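Local coordinates for protein glutaredoxin (Methanosarcina mazei, PDB 3NZN) that probably carries out thiol-disulfide exchange as a small redox protein of the glutaredoxin family, within the thioredoxin superfamily, at residues N5-D11 and D55-G59; K37-L42 and G91-I97. All coordinates share one frame; numbering follows the deposited sequence.

Contact 1. Residues N5-D11 and D55-G59. With SO4 (sulfate ion), chain F.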
loop_
_atom_site.group_PDB
_atom_site.type_symbol
_atom_site.label_atom_id
_atom_site.label_comp_id
_atom_site.label_asym_id
_atom_site.label_seq_id
_atom_site.Cartn_x
_atom_site.Cartn_y
_atom_site.Cartn_z
ATOM N N ASN A 5 3.306 -8.082 -14.474
ATOM C CA ASN A 5 4.367 -7.186 -14.045
ATOM C C ASN A 5 5.723 -7.781 -14.437
ATOM O O ASN A 5 5.868 -8.883 -14.983
ATOM C CB ASN A 5 4.134 -6.813 -12.596
ATOM C CG ASN A 5 4.381 -7.957 -11.637
ATOM O OD1 ASN A 5 4.979 -8.982 -11.959
ATOM N ND2 ASN A 5 3.873 -7.800 -10.425
ATOM N N LEU A 6 6.760 -7.068 -14.029
ATOM C CA LEU A 6 8.185 -7.472 -14.358
ATOM C C LEU A 6 8.511 -8.839 -13.708
ATOM O O LEU A 6 9.499 -9.495 -14.120
ATOM C CB LEU A 6 9.062 -6.394 -13.888
ATOM C CG LEU A 6 10.484 -6.600 -13.700
ATOM C CD1 LEU A 6 10.920 -6.881 -15.132
ATOM C CD2 LEU A 6 11.095 -5.305 -13.049
ATOM N N PHE A 7 7.846 -9.154 -12.634
ATOM C CA PHE A 7 8.103 -10.334 -11.868
ATOM C C PHE A 7 7.258 -11.492 -12.309
ATOM O O PHE A 7 7.241 -12.508 -11.595
ATOM C CB PHE A 7 7.926 -10.011 -10.366
ATOM C CG PHE A 7 8.581 -8.705 -9.979
ATOM C CD1 PHE A 7 10.019 -8.515 -10.176
ATOM C CD2 PHE A 7 7.862 -7.667 -9.470
ATOM C CE1 PHE A 7 10.547 -7.302 -9.889
ATOM C CE2 PHE A 7 8.448 -6.469 -9.256
ATOM C CZ PHE A 7 9.783 -6.332 -9.413
ATOM N N GLY A 8 6.522 -11.339 -13.432
ATOM C CA GLY A 8 5.778 -12.397 -13.980
ATOM C C GLY A 8 4.402 -12.644 -13.405
ATOM O O GLY A 8 3.781 -13.632 -13.753
ATOM N N GLN A 9 3.966 -11.808 -12.478
ATOM C CA GLN A 9 2.697 -11.923 -11.831
ATOM C C GLN A 9 1.634 -11.122 -12.601
ATOM O O GLN A 9 1.794 -9.988 -12.978
ATOM C CB GLN A 9 2.732 -11.430 -10.396
ATOM C CG GLN A 9 3.757 -11.931 -9.540
ATOM C CD GLN A 9 3.869 -11.072 -8.229
ATOM O OE1 GLN A 9 4.157 -9.776 -8.214
ATOM N NE2 GLN A 9 3.583 -11.777 -7.114
ATOM N N LYS A 10 0.446 -11.734 -12.816
ATOM C CA LYS A 10 -0.652 -11.097 -13.439
ATOM C C LYS A 10 -1.094 -9.875 -12.672
ATOM O O LYS A 10 -1.338 -9.983 -11.449
ATOM C CB LYS A 10 -1.830 -12.076 -13.627
ATOM C CG LYS A 10 -2.968 -11.476 -14.423
ATOM C CD LYS A 10 -4.047 -12.435 -14.687
ATOM C CE LYS A 10 -4.775 -12.906 -13.452
ATOM N NZ LYS A 10 -5.811 -13.961 -13.836
ATOM N N ASP A 11 -1.135 -8.716 -13.336
ATOM C CA ASP A 11 -1.510 -7.507 -12.633
ATOM C C ASP A 11 -2.801 -6.839 -13.172
ATOM O O ASP A 11 -3.312 -5.962 -12.566
ATOM C CB ASP A 11 -0.342 -6.504 -12.507
ATOM C CG ASP A 11 0.175 -6.028 -13.835
ATOM O OD1 ASP A 11 -0.331 -6.320 -14.919
ATOM O OD2 ASP A 11 1.246 -5.362 -13.762
ATOM N N ASP A 55 -1.794 -4.128 -5.870
ATOM C CA ASP A 55 -0.584 -4.552 -5.150
ATOM C C ASP A 55 0.396 -5.193 -6.058
ATOM O O ASP A 55 1.559 -5.402 -5.615
ATOM C CB ASP A 55 -0.949 -5.538 -4.105
ATOM C CG ASP A 55 -1.584 -6.782 -4.652
ATOM O OD1 ASP A 55 -2.584 -6.707 -5.412
ATOM O OD2 ASP A 55 -1.245 -7.888 -4.269
ATOM N N ARG A 56 0.128 -5.502 -7.316
ATOM C CA ARG A 56 1.042 -6.037 -8.271
ATOM C C ARG A 56 1.613 -5.003 -9.201
ATOM O O ARG A 56 2.354 -5.317 -10.077
ATOM C CB ARG A 56 0.431 -7.222 -9.025
ATOM C CG ARG A 56 0.271 -8.382 -8.115
ATOM C CD ARG A 56 -0.082 -9.602 -8.776
ATOM N NE ARG A 56 -0.045 -10.745 -7.869
ATOM C CZ ARG A 56 -0.706 -11.860 -8.200
ATOM N NH1 ARG A 56 -1.293 -11.924 -9.361
ATOM N NH2 ARG A 56 -0.728 -12.902 -7.385
ATOM N N LEU A 57 1.234 -3.762 -8.998
ATOM C CA LEU A 57 1.756 -2.681 -9.828
ATOM C C LEU A 57 2.962 -2.060 -9.165
ATOM O O LEU A 57 3.068 -2.079 -7.956
ATOM C CB LEU A 57 0.671 -1.657 -10.077
ATOM C CG LEU A 57 -0.599 -2.094 -10.793
ATOM C CD1 LEU A 57 -1.583 -0.953 -10.753
ATOM C CD2 LEU A 57 -0.306 -2.565 -12.246
ATOM N N GLU A 58 3.713 -1.324 -9.976
ATOM C CA GLU A 58 4.928 -0.691 -9.647
ATOM C C GLU A 58 4.950 0.738 -10.144
ATOM O O GLU A 58 4.336 1.020 -11.135
ATOM C CB GLU A 58 6.070 -1.448 -10.369
ATOM C CG GLU A 58 6.406 -2.800 -9.754
ATOM C CD GLU A 58 5.885 -3.994 -10.533
ATOM O OE1 GLU A 58 6.241 -4.249 -11.767
ATOM O OE2 GLU A 58 5.149 -4.726 -9.866
ATOM N N GLY A 59 5.789 1.573 -9.522
ATOM C CA GLY A 59 6.111 2.849 -10.024
ATOM C C GLY A 59 4.913 3.675 -10.373
ATOM O O GLY A 59 3.929 3.721 -9.600
HETATM S S SO4 F . -7.814 -13.752 -17.112
HETATM O O1 SO4 F . -7.422 -13.468 -18.541
HETATM O O2 SO4 F . -8.810 -14.827 -17.108
HETATM O O3 SO4 F . -6.710 -14.148 -16.363
HETATM O O4 SO4 F . -8.456 -12.457 -16.714
HETATM O O HOH W 1 5.926 -3.909 -14.188
HETATM O O HOH W 2 1.756 -10.406 -5.406
#

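Contact 2. Residues K37-L42 and G91-I97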
loop_
_atom_site.group_PDB
_atom_site.type_symbol
_atom_site.label_atom_id
_atom_site.label_comp_id
_atom_site.label_asym_id
_atom_site.label_seq_id
_atom_site.Cartn_x
_atom_site.Cartn_y
_atom_site.Cartn_z
ATOM N N LYS A 37 -14.541 -12.512 -5.252
ATOM C CA LYS A 37 -15.961 -12.744 -5.361
ATOM C C LYS A 37 -16.591 -11.722 -6.314
ATOM O O LYS A 37 -17.535 -12.052 -7.062
ATOM C CB LYS A 37 -16.656 -12.573 -4.018
ATOM C CG LYS A 37 -16.515 -13.636 -3.007
ATOM C CD LYS A 37 -17.855 -14.016 -2.343
ATOM C CE LYS A 37 -17.732 -15.344 -1.460
ATOM N NZ LYS A 37 -18.109 -16.703 -2.172
ATOM N N THR A 38 -16.153 -10.480 -6.312
ATOM C CA THR A 38 -16.590 -9.486 -7.268
ATOM C C THR A 38 -16.204 -9.809 -8.666
ATOM O O THR A 38 -17.084 -9.713 -9.593
ATOM C CB THR A 38 -15.996 -8.111 -6.860
ATOM O OG1 THR A 38 -16.402 -7.805 -5.502
ATOM C CG2 THR A 38 -16.495 -7.010 -7.801
ATOM N N LYS A 39 -14.990 -10.255 -8.930
ATOM C CA LYS A 39 -14.591 -10.715 -10.216
ATOM C C LYS A 39 -15.489 -11.861 -10.703
ATOM O O LYS A 39 -15.856 -11.878 -11.859
ATOM C CB LYS A 39 -13.108 -11.042 -10.210
ATOM C CG LYS A 39 -12.533 -11.527 -11.428
ATOM C CD LYS A 39 -11.000 -11.653 -11.388
ATOM C CE LYS A 39 -10.460 -12.249 -12.655
ATOM N NZ LYS A 39 -10.679 -13.746 -12.631
ATOM N N LYS A 40 -15.761 -12.814 -9.814
ATOM C CA LYS A 40 -16.637 -13.939 -10.169
ATOM C C LYS A 40 -18.047 -13.460 -10.545
ATOM O O LYS A 40 -18.639 -14.015 -11.475
ATOM C CB LYS A 40 -16.671 -14.908 -9.047
ATOM C CG LYS A 40 -15.538 -15.824 -8.875
ATOM C CD LYS A 40 -15.600 -16.584 -7.537
ATOM C CE LYS A 40 -14.353 -17.470 -7.382
ATOM N NZ LYS A 40 -12.992 -16.832 -7.441
ATOM N N LEU A 41 -18.580 -12.486 -9.832
ATOM C CA LEU A 41 -19.907 -11.926 -10.173
ATOM C C LEU A 41 -19.835 -11.327 -11.530
ATOM O O LEU A 41 -20.765 -11.593 -12.381
ATOM C CB LEU A 41 -20.373 -10.966 -9.099
ATOM C CG LEU A 41 -21.702 -10.217 -9.445
ATOM C CD1 LEU A 41 -22.855 -11.154 -9.535
ATOM C CD2 LEU A 41 -21.933 -9.197 -8.387
ATOM N N LEU A 42 -18.854 -10.471 -11.857
ATOM C CA LEU A 42 -18.740 -9.860 -13.153
ATOM C C LEU A 42 -18.602 -10.909 -14.242
ATOM O O LEU A 42 -19.257 -10.762 -15.300
ATOM C CB LEU A 42 -17.591 -8.858 -13.153
ATOM C CG LEU A 42 -17.736 -7.687 -12.215
ATOM C CD1 LEU A 42 -16.453 -6.824 -12.076
ATOM C CD2 LEU A 42 -18.870 -6.705 -12.582
ATOM N N GLY A 91 -16.627 -2.432 -2.080
ATOM C CA GLY A 91 -16.937 -3.717 -1.537
ATOM C C GLY A 91 -17.697 -4.615 -2.507
ATOM O O GLY A 91 -18.146 -4.193 -3.542
ATOM N N PHE A 92 -17.869 -5.827 -2.078
ATOM C CA PHE A 92 -18.751 -6.775 -2.747
ATOM C C PHE A 92 -20.173 -6.524 -2.321
ATOM O O PHE A 92 -20.562 -6.842 -1.246
ATOM C CB PHE A 92 -18.337 -8.178 -2.433
ATOM C CG PHE A 92 -19.208 -9.190 -3.138
ATOM C CD1 PHE A 92 -19.119 -9.397 -4.506
ATOM C CD2 PHE A 92 -20.175 -9.932 -2.446
ATOM C CE1 PHE A 92 -19.941 -10.289 -5.152
ATOM C CE2 PHE A 92 -21.003 -10.847 -3.119
ATOM C CZ PHE A 92 -20.852 -11.023 -4.437
ATOM N N LYS A 93 -20.900 -5.807 -3.178
ATOM C CA LYS A 93 -22.264 -5.463 -3.010
ATOM C C LYS A 93 -23.055 -6.042 -4.167
ATOM O O LYS A 93 -23.157 -5.408 -5.201
ATOM C CB LYS A 93 -22.451 -3.974 -2.915
ATOM C CG LYS A 93 -21.770 -3.420 -1.559
ATOM C CD LYS A 93 -21.884 -1.940 -1.452
ATOM C CE LYS A 93 -23.306 -1.613 -0.976
ATOM N NZ LYS A 93 -23.442 -0.104 -0.744
ATOM N N GLU A 94 -23.539 -7.249 -4.026
ATOM C CA GLU A 94 -23.982 -8.086 -5.135
ATOM C C GLU A 94 -25.193 -7.447 -5.903
ATOM O O GLU A 94 -25.168 -7.305 -7.128
ATOM C CB GLU A 94 -24.320 -9.497 -4.602
ATOM C CG GLU A 94 -24.731 -10.489 -5.600
ATOM C CD GLU A 94 -24.625 -11.951 -5.164
ATOM O OE1 GLU A 94 -24.320 -12.152 -3.988
ATOM O OE2 GLU A 94 -24.879 -12.886 -5.920
ATOM N N LYS A 95 -26.239 -7.100 -5.154
ATOM C CA LYS A 95 -27.410 -6.509 -5.768
ATOM C C LYS A 95 -27.078 -5.158 -6.463
ATOM O O LYS A 95 -27.488 -4.880 -7.580
ATOM C CB LYS A 95 -28.514 -6.353 -4.753
ATOM C CG LYS A 95 -29.790 -5.742 -5.352
ATOM C CD LYS A 95 -30.931 -5.676 -4.310
ATOM C CE LYS A 95 -32.196 -5.111 -4.787
ATOM N NZ LYS A 95 -33.145 -5.183 -3.577
ATOM N N GLU A 96 -26.298 -4.335 -5.776
ATOM C CA GLU A 96 -25.954 -3.059 -6.333
ATOM C C GLU A 96 -25.156 -3.173 -7.602
ATOM O O GLU A 96 -25.360 -2.413 -8.553
ATOM C CB GLU A 96 -25.221 -2.194 -5.271
ATOM C CG GLU A 96 -25.007 -0.794 -5.731
ATOM C CD GLU A 96 -24.292 0.073 -4.691
ATOM O OE1 GLU A 96 -24.095 -0.359 -3.559
ATOM O OE2 GLU A 96 -23.926 1.198 -5.009
ATOM N N ILE A 97 -24.213 -4.104 -7.649
ATOM C CA ILE A 97 -23.421 -4.305 -8.818
ATOM C C ILE A 97 -24.299 -4.758 -9.981
ATOM O O ILE A 97 -24.251 -4.189 -11.060
ATOM C CB ILE A 97 -22.292 -5.313 -8.588
ATOM C CG1 ILE A 97 -21.238 -4.688 -7.633
ATOM C CG2 ILE A 97 -21.643 -5.713 -9.835
ATOM C CD1 ILE A 97 -20.251 -5.741 -7.032
#

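Contact 1. Residues N5-D11 and D55-G59
N5 reaches across to R56 with its amide: ND2 donates to the carbonyl O of R56 at 2.9 Å, nearly straight (169°), along an in-plane lone pair of that oxygen. The other N-H of ND2 goes to OE1 of Q9 at 3.0 Å, and both acceptors lie in the amide plane, so the rotation of the amide is fixed. Its OD1 turns back on its own loop, accepting the N-H of Q9 at 3.0 Å from above the carbonyl plane, and weakly that of F7. With CG set between the backbone N and carbonyl carbon (chi1 71°), the amide can serve loop and neighbour together; asparagine suits the place because it both donates and accepts.

R56 runs extended along the other segment. Its NH1 points edge-on at the carbonyl O of K10, 2.9 Å away and in the guanidinium plane. Q9 crosses it at about a right angle, laying CB over one face of the guanidinium and coming within 3.7 Å of R56 CD; a water joins R56 NE to Q9 NE2, the latter weakly. Nearer the backbone, D11 CB meets R56 CB at 3.6 Å, and D11 OD2 lies 3.5 Å from CD2 of L57. The carboxylate of E58, tilted against the F7 ring, brings OE2 to 3.8 Å from F7 CE2, while its OE1 reaches the N-H of L6 through a water that binds L6 weakly. K10 sends its amine elsewhere, to a sulfate and to Y51.

The type I turn from N5 to G8, which ends on G8 at positive phi, belongs to the beta-hairpin of strands 2-4 and 10-15. This hairpin, added at the edge of a thioredoxin-like fold, is thereby tied to the loop leading from strand 49-53 into helix 59-72.

Contact 2. Residues K37-L42 and G91-I97
F92 and K37 meet through a CH-pi contact: CB of K37 sits over one ring face, 4.2 Å from the centroid, and only 16° off the normal. The lysine's long chain bends away from there, so its aliphatic root does the packing while its charge stays outside. The carbonyl O of K37 approaches F92 CE1 from the same face side, at 3.5 Å.

At the ring edge the contact is between polar and aromatic atoms. T38 OG1 lies in the ring plane, 3.3 Å from F92 CD1, but its hydrogen bond goes to the carbonyl O of W34 in its own helix. CG of F92 stands anti to the backbone N (chi1 -179°), which swings the ring toward helix 33-45.

Apolar contacts make up the rest. L41 pushes CD2 against I97 CG2 at 3.8 Å, and the same methyl lies 4.0 Å from F92 CE1. L42 CD2 also approaches I97 CG2, while the methyl CG2 of T38 touches CD1 of I97. The branched isoleucine thus turns CG2 to both leucines and CD1 to T38. Replacing F92 by an alanine is likely to leave K37 CB without its ring face and open a gap beside L41 CD2.

Helix 33-45 is therefore joined to helix 94-100 and to the loop before it by apolar, CH-pi and aromatic-edge contacts, none of them a hydrogen bond.

Overall arrangement
Contacts 1 and 2 lie on opposite sides of the chain's centre, their own centres about 24 Å apart and their nearest atoms about 5 Å apart without touching. Their segments alternate along the sequence: 5-11, 37-42, 55-59, 91-97. Contact 1 ties the N-terminal hairpin to the loop beyond strand 49-53; contact 2 pairs helices 33-45 and 94-100, which in a glutaredoxin lie together on one face of the central sheet, with helix 59-72 on the other. Helix 33-45 begins at the C32–C35 disulfide, so contact 2 packs helix 94-100 and the loop before it against the helix that starts at the probable redox site. Together the two contacts bring both ends of the chain onto the thioredoxin-like core.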